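Local coordinates for Lmo1076 protein (Listeria monocytogenes serovar 1/2a, PDB 3FI7), which hydrolyses peptidoglycan as a glycoside hydrolase family 73 N-acetylglucosaminidase (autolysin Auto), the catalytic domain of which is described here, at residues M55-A60 with S168-L173; A124-N129 with G158-D163. One frame throughout, in Å; residues are numbered along the deposited sequence.

Interaction 1: M55-A60 with S168-L173; sequences MIAQAA and SKLNTL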
ATOM      1  N   MET A  55      -1.325  -4.400   2.762  1.00 26.46           N
ATOM      2  CA  MET A  55      -0.325  -3.904   1.814  1.00 35.50           C
ATOM      3  C   MET A  55      -0.904  -2.897   0.813  1.00 36.92           C
ATOM      4  O   MET A  55      -0.289  -1.869   0.511  1.00 33.94           O
ATOM      5  CB  MET A  55       0.326  -5.061   1.050  1.00 32.26           C
ATOM      6  CG  MET A  55       1.370  -4.586   0.037  1.00 41.89           C
ATOM      7  SD  MET A  55       2.129  -5.911  -0.937  1.00 49.30           S
ATOM      8  CE  MET A  55       3.440  -6.431   0.166  1.00 40.01           C
ATOM      9  N   ILE A  56      -2.085  -3.206   0.288  1.00 28.19           N
ATOM     10  CA  ILE A  56      -2.717  -2.333  -0.688  1.00 31.28           C
ATOM     11  C   ILE A  56      -3.105  -1.022  -0.009  1.00 29.11           C
ATOM     12  O   ILE A  56      -2.892   0.049  -0.561  1.00 34.84           O
ATOM     13  CB  ILE A  56      -3.949  -3.004  -1.342  1.00 29.04           C
ATOM     14  CG1 ILE A  56      -3.513  -4.204  -2.186  1.00 30.14           C
ATOM     15  CG2 ILE A  56      -4.715  -2.008  -2.188  1.00 26.31           C
ATOM     16  CD1 ILE A  56      -4.614  -5.233  -2.414  1.00 33.90           C
ATOM     17  N   ALA A  57      -3.658  -1.108   1.197  1.00 29.81           N
ATOM     18  CA  ALA A  57      -4.016   0.100   1.944  1.00 31.94           C
ATOM     19  C   ALA A  57      -2.780   0.950   2.252  1.00 33.62           C
ATOM     20  O   ALA A  57      -2.808   2.170   2.113  1.00 33.45           O
ATOM     21  CB  ALA A  57      -4.743  -0.255   3.218  1.00 28.97           C
ATOM     22  N   GLN A  58      -1.691   0.303   2.656  1.00 30.15           N
ATOM     23  CA  GLN A  58      -0.448   1.028   2.902  1.00 31.37           C
ATOM     24  C   GLN A  58       0.053   1.707   1.641  1.00 33.48           C
ATOM     25  O   GLN A  58       0.468   2.865   1.685  1.00 33.14           O
ATOM     26  CB  GLN A  58       0.646   0.109   3.455  1.00 29.29           C
ATOM     27  CG  GLN A  58       0.611  -0.052   4.949  1.00 29.09           C
ATOM     28  CD  GLN A  58       1.941  -0.529   5.501  1.00 38.61           C
ATOM     29  OE1 GLN A  58       2.346  -1.667   5.271  1.00 36.91           O
ATOM     30  NE2 GLN A  58       2.627   0.342   6.239  1.00 33.06           N
ATOM     31  N   ALA A  59       0.007   0.996   0.515  1.00 33.17           N
ATOM     32  CA  ALA A  59       0.510   1.564  -0.731  1.00 32.94           C
ATOM     33  C   ALA A  59      -0.285   2.794  -1.126  1.00 31.30           C
ATOM     34  O   ALA A  59       0.297   3.777  -1.568  1.00 34.27           O
ATOM     35  CB  ALA A  59       0.503   0.546  -1.850  1.00 26.76           C
ATOM     36  N   ALA A  60      -1.605   2.743  -0.954  1.00 29.32           N
ATOM     37  CA  ALA A  60      -2.461   3.864  -1.335  1.00 32.74           C
ATOM     38  C   ALA A  60      -2.199   5.057  -0.432  1.00 32.44           C
ATOM     39  O   ALA A  60      -2.163   6.199  -0.883  1.00 30.17           O
ATOM     40  CB  ALA A  60      -3.937   3.477  -1.272  1.00 26.27           C
ATOM     41  N   SER A 168      -6.331   3.393  12.180  1.00 34.53           N
ATOM     42  CA  SER A 168      -7.667   3.828  11.811  1.00 36.61           C
ATOM     43  C   SER A 168      -7.751   4.218  10.321  1.00 37.09           C
ATOM     44  O   SER A 168      -8.724   3.899   9.647  1.00 33.60           O
ATOM     45  CB  SER A 168      -8.101   4.988  12.716  1.00 32.04           C
ATOM     46  OG  SER A 168      -9.156   5.716  12.122  1.00 49.79           O
ATOM     47  N   LYS A 169      -6.725   4.897   9.812  1.00 31.48           N
ATOM     48  CA  LYS A 169      -6.660   5.218   8.387  1.00 32.75           C
ATOM     49  C   LYS A 169      -6.611   3.967   7.513  1.00 39.37           C
ATOM     50  O   LYS A 169      -7.364   3.859   6.545  1.00 35.02           O
ATOM     51  CB  LYS A 169      -5.454   6.101   8.081  1.00 28.45           C
ATOM     52  CG  LYS A 169      -5.517   7.443   8.791  1.00 36.66           C
ATOM     53  CD  LYS A 169      -4.259   8.257   8.564  1.00 41.60           C
ATOM     54  CE  LYS A 169      -4.210   9.430   9.532  1.00 43.76           C
ATOM     55  NZ  LYS A 169      -2.956  10.199   9.398  1.00 46.66           N
ATOM     56  N   LEU A 170      -5.725   3.026   7.845  1.00 27.94           N
ATOM     57  CA  LEU A 170      -5.649   1.780   7.093  1.00 31.60           C
ATOM     58  C   LEU A 170      -6.989   1.042   7.133  1.00 36.16           C
ATOM     59  O   LEU A 170      -7.465   0.566   6.106  1.00 30.22           O
ATOM     60  CB  LEU A 170      -4.547   0.867   7.629  1.00 28.46           C
ATOM     61  CG  LEU A 170      -3.118   1.360   7.452  1.00 37.00           C
ATOM     62  CD1 LEU A 170      -2.126   0.414   8.152  1.00 27.89           C
ATOM     63  CD2 LEU A 170      -2.793   1.517   5.978  1.00 31.09           C
ATOM     64  N   ASN A 171      -7.585   0.946   8.320  1.00 32.87           N
ATOM     65  CA  ASN A 171      -8.882   0.287   8.462  1.00 37.00           C
ATOM     66  C   ASN A 171      -9.968   0.936   7.610  1.00 36.90           C
ATOM     67  O   ASN A 171     -10.818   0.250   7.059  1.00 32.69           O
ATOM     68  CB  ASN A 171      -9.331   0.246   9.921  1.00 26.92           C
ATOM     69  CG  ASN A 171      -8.413  -0.598  10.794  1.00 37.51           C
ATOM     70  OD1 ASN A 171      -7.647  -1.422  10.295  1.00 36.34           O
ATOM     71  ND2 ASN A 171      -8.495  -0.397  12.106  1.00 35.28           N
ATOM     72  N   THR A 172      -9.935   2.260   7.501  1.00 33.95           N
ATOM     73  CA  THR A 172     -10.944   2.965   6.729  1.00 28.67           C
ATOM     74  C   THR A 172     -10.777   2.684   5.231  1.00 30.78           C
ATOM     75  O   THR A 172     -11.758   2.469   4.530  1.00 32.85           O
ATOM     76  CB  THR A 172     -10.926   4.477   7.010  1.00 35.27           C
ATOM     77  OG1 THR A 172     -11.176   4.705   8.402  1.00 37.32           O
ATOM     78  CG2 THR A 172     -11.992   5.202   6.180  1.00 31.56           C
ATOM     79  N   LEU A 173      -9.538   2.676   4.749  1.00 29.33           N
ATOM     80  CA  LEU A 173      -9.277   2.315   3.360  1.00 34.62           C
ATOM     81  C   LEU A 173      -9.736   0.888   3.099  1.00 31.22           C
ATOM     82  O   LEU A 173     -10.406   0.611   2.111  1.00 31.35           O
ATOM     83  CB  LEU A 173      -7.793   2.432   3.039  1.00 33.49           C
ATOM     84  CG  LEU A 173      -7.264   3.852   2.870  1.00 35.59           C
ATOM     85  CD1 LEU A 173      -5.792   3.924   3.214  1.00 38.54           C
ATOM     86  CD2 LEU A 173      -7.496   4.287   1.448  1.00 40.87           C
TER
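Ala-57 of helix 52-63 packs against Leu-170 and Leu-173 of helix 166-176. This is a helix-helix contact inside the lysozyme-like catalytic domain. The two short axes come within 9.1 Å and cross at 110°. The backbones come nearest at Ala-57 and Leu-170, with CA atoms 5.7 Å apart. The small side chain of Ala-57 is consistent with so close an approach.

The tight part lies around Leu-170 and one branch of Leu-173. The chi1 of Leu-170, -67°, sets CG beside its own backbone N and carries CD2 across to the other helix. There Leu-170 CD2 touches Ala-57 CB at 3.8 Å and rests on the backbone N of Gln-58 at 3.7 Å. It also meets the CG methylene of Gln-58, so the root of that polar side chain serves as apolar surface. The amide of Gln-58 is fixed by other residues. Its NE2 bonds to Tyr-166 OH, and its OE1 accepts from Asn-123 ND2. Thr-153 and Leu-156 of helix 149-156 also touch Leu-170. Leu-173 CD1 lies 3.6 Å from Ala-57 O, and Leu-173 CB faces Ala-57 CB at 4.1 Å.

Leu-173 is the partly exposed end of the contact. Its other branch is looser: Leu-173 CD2 stays about 4.6 Å from Ala-60 CB. Trp-65, in a loop, touches both Ala-60 and Leu-173.

Ser-168 and Thr-172 are exposed and do not touch segment 55-60. Here Ser-168 O takes two bonds from one residue: Thr-172 N and, at 2.9 Å, Thr-172 OG1 reach it from opposite faces of the carbonyl plane.

Interaction 2: A124-N129 with G158-D163; sequences AKKLRN and GRYATD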
ATOM      1  N   ALA A 124       7.055  -5.763   1.649  1.00 31.70           N
ATOM      2  CA  ALA A 124       6.856  -7.114   2.182  1.00 41.13           C
ATOM      3  C   ALA A 124       8.101  -7.601   2.927  1.00 41.05           C
ATOM      4  O   ALA A 124       8.002  -8.198   3.996  1.00 37.42           O
ATOM      5  CB  ALA A 124       6.496  -8.083   1.066  1.00 34.18           C
ATOM      6  N   LYS A 125       9.272  -7.350   2.351  1.00 37.61           N
ATOM      7  CA  LYS A 125      10.527  -7.732   2.985  1.00 44.06           C
ATOM      8  C   LYS A 125      10.700  -6.988   4.305  1.00 41.54           C
ATOM      9  O   LYS A 125      11.091  -7.573   5.313  1.00 43.19           O
ATOM     10  CB  LYS A 125      11.711  -7.438   2.067  1.00 35.63           C
ATOM     11  CG  LYS A 125      11.916  -8.439   0.943  1.00 42.12           C
ATOM     12  CD  LYS A 125      13.009  -7.919   0.025  1.00 56.13           C
ATOM     13  CE  LYS A 125      13.511  -8.967  -0.944  1.00 68.02           C
ATOM     14  NZ  LYS A 125      14.582  -8.383  -1.803  1.00 73.73           N
ATOM     15  N   LYS A 126      10.400  -5.696   4.287  1.00 34.44           N
ATOM     16  CA  LYS A 126      10.479  -4.870   5.479  1.00 39.36           C
ATOM     17  C   LYS A 126       9.647  -5.459   6.625  1.00 41.19           C
ATOM     18  O   LYS A 126      10.156  -5.640   7.732  1.00 42.95           O
ATOM     19  CB  LYS A 126      10.033  -3.444   5.154  1.00 46.06           C
ATOM     20  CG  LYS A 126      10.324  -2.413   6.232  1.00 63.71           C
ATOM     21  CD  LYS A 126      10.053  -1.000   5.705  1.00 85.36           C
ATOM     22  CE  LYS A 126      10.406   0.072   6.733  1.00100.93           C
ATOM     23  NZ  LYS A 126      10.149   1.454   6.226  1.00102.37           N
ATOM     24  N   LEU A 127       8.381  -5.768   6.357  1.00 34.32           N
ATOM     25  CA  LEU A 127       7.499  -6.329   7.382  1.00 38.73           C
ATOM     26  C   LEU A 127       7.923  -7.715   7.844  1.00 44.00           C
ATOM     27  O   LEU A 127       7.930  -8.000   9.043  1.00 39.15           O
ATOM     28  CB  LEU A 127       6.040  -6.377   6.905  1.00 28.84           C
ATOM     29  CG  LEU A 127       5.387  -5.002   6.700  1.00 40.72           C
ATOM     30  CD1 LEU A 127       3.875  -5.114   6.548  1.00 45.08           C
ATOM     31  CD2 LEU A 127       5.733  -4.082   7.842  1.00 45.96           C
ATOM     32  N   ARG A 128       8.255  -8.580   6.890  1.00 42.87           N
ATOM     33  CA  ARG A 128       8.575  -9.965   7.208  1.00 39.29           C
ATOM     34  C   ARG A 128       9.982 -10.111   7.790  1.00 47.58           C
ATOM     35  O   ARG A 128      10.164 -10.778   8.806  1.00 42.34           O
ATOM     36  CB  ARG A 128       8.396 -10.869   5.981  1.00 40.13           C
ATOM     37  CG  ARG A 128       9.013 -12.270   6.129  1.00 42.66           C
ATOM     38  CD  ARG A 128       8.422 -13.037   7.314  1.00 37.35           C
ATOM     39  NE  ARG A 128       6.968 -13.154   7.218  1.00 40.94           N
ATOM     40  CZ  ARG A 128       6.199 -13.739   8.133  1.00 43.11           C
ATOM     41  NH1 ARG A 128       6.736 -14.265   9.228  1.00 47.04           N
ATOM     42  NH2 ARG A 128       4.888 -13.802   7.953  1.00 40.69           N
ATOM     43  N   ASN A 129      10.973  -9.479   7.160  1.00 45.24           N
ATOM     44  CA  ASN A 129      12.356  -9.601   7.629  1.00 45.37           C
ATOM     45  C   ASN A 129      12.722  -8.619   8.730  1.00 44.52           C
ATOM     46  O   ASN A 129      13.679  -8.842   9.466  1.00 48.10           O
ATOM     47  CB  ASN A 129      13.351  -9.471   6.473  1.00 43.95           C
ATOM     48  CG  ASN A 129      13.135 -10.515   5.401  1.00 50.07           C
ATOM     49  OD1 ASN A 129      12.644 -11.610   5.674  1.00 49.60           O
ATOM     50  ND2 ASN A 129      13.492 -10.176   4.167  1.00 52.02           N
ATOM     51  N   GLY A 158       2.426   3.171  15.413  1.00 40.42           N
ATOM     52  CA  GLY A 158       3.495   3.371  16.374  1.00 38.60           C
ATOM     53  C   GLY A 158       4.787   2.673  15.979  1.00 46.02           C
ATOM     54  O   GLY A 158       5.843   2.951  16.539  1.00 50.24           O
ATOM     55  N   ARG A 159       4.721   1.756  15.020  1.00 41.79           N
ATOM     56  CA  ARG A 159       5.933   1.067  14.587  1.00 42.59           C
ATOM     57  C   ARG A 159       6.358   1.462  13.181  1.00 42.04           C
ATOM     58  O   ARG A 159       7.488   1.879  12.972  1.00 38.71           O
ATOM     59  CB  ARG A 159       5.789  -0.452  14.716  1.00 34.73           C
ATOM     60  CG  ARG A 159       5.757  -0.920  16.164  1.00 38.22           C
ATOM     61  CD  ARG A 159       5.658  -2.437  16.303  1.00 36.63           C
ATOM     62  NE  ARG A 159       5.457  -2.811  17.697  1.00 44.21           N
ATOM     63  CZ  ARG A 159       4.281  -2.768  18.316  1.00 54.45           C
ATOM     64  NH1 ARG A 159       4.192  -3.121  19.592  1.00 52.17           N
ATOM     65  NH2 ARG A 159       3.191  -2.379  17.656  1.00 45.26           N
ATOM     66  N   TYR A 160       5.450   1.328  12.219  1.00 40.03           N
ATOM     67  CA  TYR A 160       5.759   1.691  10.849  1.00 35.94           C
ATOM     68  C   TYR A 160       5.815   3.214  10.710  1.00 39.61           C
ATOM     69  O   TYR A 160       6.652   3.764   9.999  1.00 40.39           O
ATOM     70  CB  TYR A 160       4.724   1.100   9.884  1.00 40.66           C
ATOM     71  CG  TYR A 160       5.095   1.303   8.435  1.00 39.96           C
ATOM     72  CD1 TYR A 160       4.729   2.463   7.761  1.00 38.38           C
ATOM     73  CD2 TYR A 160       5.838   0.351   7.749  1.00 40.85           C
ATOM     74  CE1 TYR A 160       5.074   2.662   6.434  1.00 34.69           C
ATOM     75  CE2 TYR A 160       6.191   0.540   6.422  1.00 41.71           C
ATOM     76  CZ  TYR A 160       5.807   1.700   5.772  1.00 43.07           C
ATOM     77  OH  TYR A 160       6.158   1.898   4.457  1.00 45.78           O
ATOM     78  N   ALA A 161       4.916   3.891  11.407  1.00 38.93           N
ATOM     79  CA  ALA A 161       4.853   5.340  11.369  1.00 41.94           C
ATOM     80  C   ALA A 161       4.456   5.853  12.741  1.00 44.94           C
ATOM     81  O   ALA A 161       3.706   5.198  13.465  1.00 48.46           O
ATOM     82  CB  ALA A 161       3.831   5.803  10.321  1.00 33.71           C
ATOM     83  N   THR A 162       4.958   7.027  13.092  1.00 47.67           N
ATOM     84  CA  THR A 162       4.464   7.735  14.260  1.00 58.62           C
ATOM     85  C   THR A 162       3.248   8.544  13.823  1.00 61.41           C
ATOM     86  O   THR A 162       3.368   9.513  13.071  1.00 65.22           O
ATOM     87  CB  THR A 162       5.530   8.660  14.842  1.00 62.65           C
ATOM     88  OG1 THR A 162       6.733   7.912  15.057  1.00 61.50           O
ATOM     89  CG2 THR A 162       5.058   9.243  16.161  1.00 69.64           C
ATOM     90  N   ASP A 163       2.078   8.122  14.284  1.00 49.93           N
ATOM     91  CA  ASP A 163       0.804   8.668  13.821  1.00 40.63           C
ATOM     92  C   ASP A 163      -0.234   7.857  14.569  1.00 44.25           C
ATOM     93  O   ASP A 163      -0.443   6.677  14.278  1.00 43.17           O
ATOM     94  CB  ASP A 163       0.653   8.489  12.299  1.00 37.50           C
ATOM     95  CG  ASP A 163      -0.730   8.913  11.769  1.00 50.44           C
ATOM     96  OD1 ASP A 163      -1.663   9.098  12.581  1.00 45.54           O
ATOM     97  OD2 ASP A 163      -0.885   9.057  10.527  1.00 48.30           O
TER
HETATM   98  O   HOH W   1       8.978   2.808   8.328  1.00 58.93           O
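Lys-126 and Leu-127 of helix 116-129 meet the ring of Tyr-160, which belongs to the loop between helices 149-156 and 166-176. The contact is small, with 110 Å² buried. The CA atoms of Leu-127 and Tyr-160 stand 8.9 Å apart, so the side chains bridge the gap.

Lys-126 reaches over in a fully stretched form. Its CG is anti to the backbone N (chi1 -168°), and the rest of the chain runs straight to the ammonium. NZ arrives obliquely at the ring, 4.1 Å from Tyr-160 CE2. The lysine chain and the tyrosine side chain run nearly perpendicular to each other.

In Tyr-160 a chi1 of -173° swings the ring away from its own backbone N and directs it at the helix. Leu-127 contributes its CD2 branch alone. This methyl approaches Tyr-160 CD2 loosely at 4.4 Å, again at a slant.

The polar link runs through one water. It accepts from Lys-126 NZ at 2.8 Å and donates to Tyr-160 O at 3.0 Å. This water lies over the centre of the tyrosine ring, on the same side as NZ. The ammonium is thus tied to the loop backbone without a direct bond to it.

Glu-62 of helix 52-63 also touches Tyr-160, and Phe-79 in a loop does the same. Leu-127 is buried and Lys-126 is partly exposed. A loop tyrosine joins two helices in this way within the lysozyme-clan glucosaminidase domain of Auto.

The two interactions have centres 13 Å apart and lie in the same glucosaminidase family region. Along the chain the order is 55-60, 124-129, 158-163, 168-173, so the segments of interaction 1 enclose both segments of interaction 2. They also touch directly. Lys-169 NZ forms a salt bridge with Asp-163 OD2 at 2.6 Å, tying the loop to the helix that follows it. Gln-58 NE2 packs on Tyr-160 CD1 at 3.4 Å, and Met-55 CE meets Ala-124 CB at 3.6 Å. Helix 52-63 therefore contacts helix 166-176, helix 116-129 and the loop, joining both interactions into one helical body of the catalytic domain.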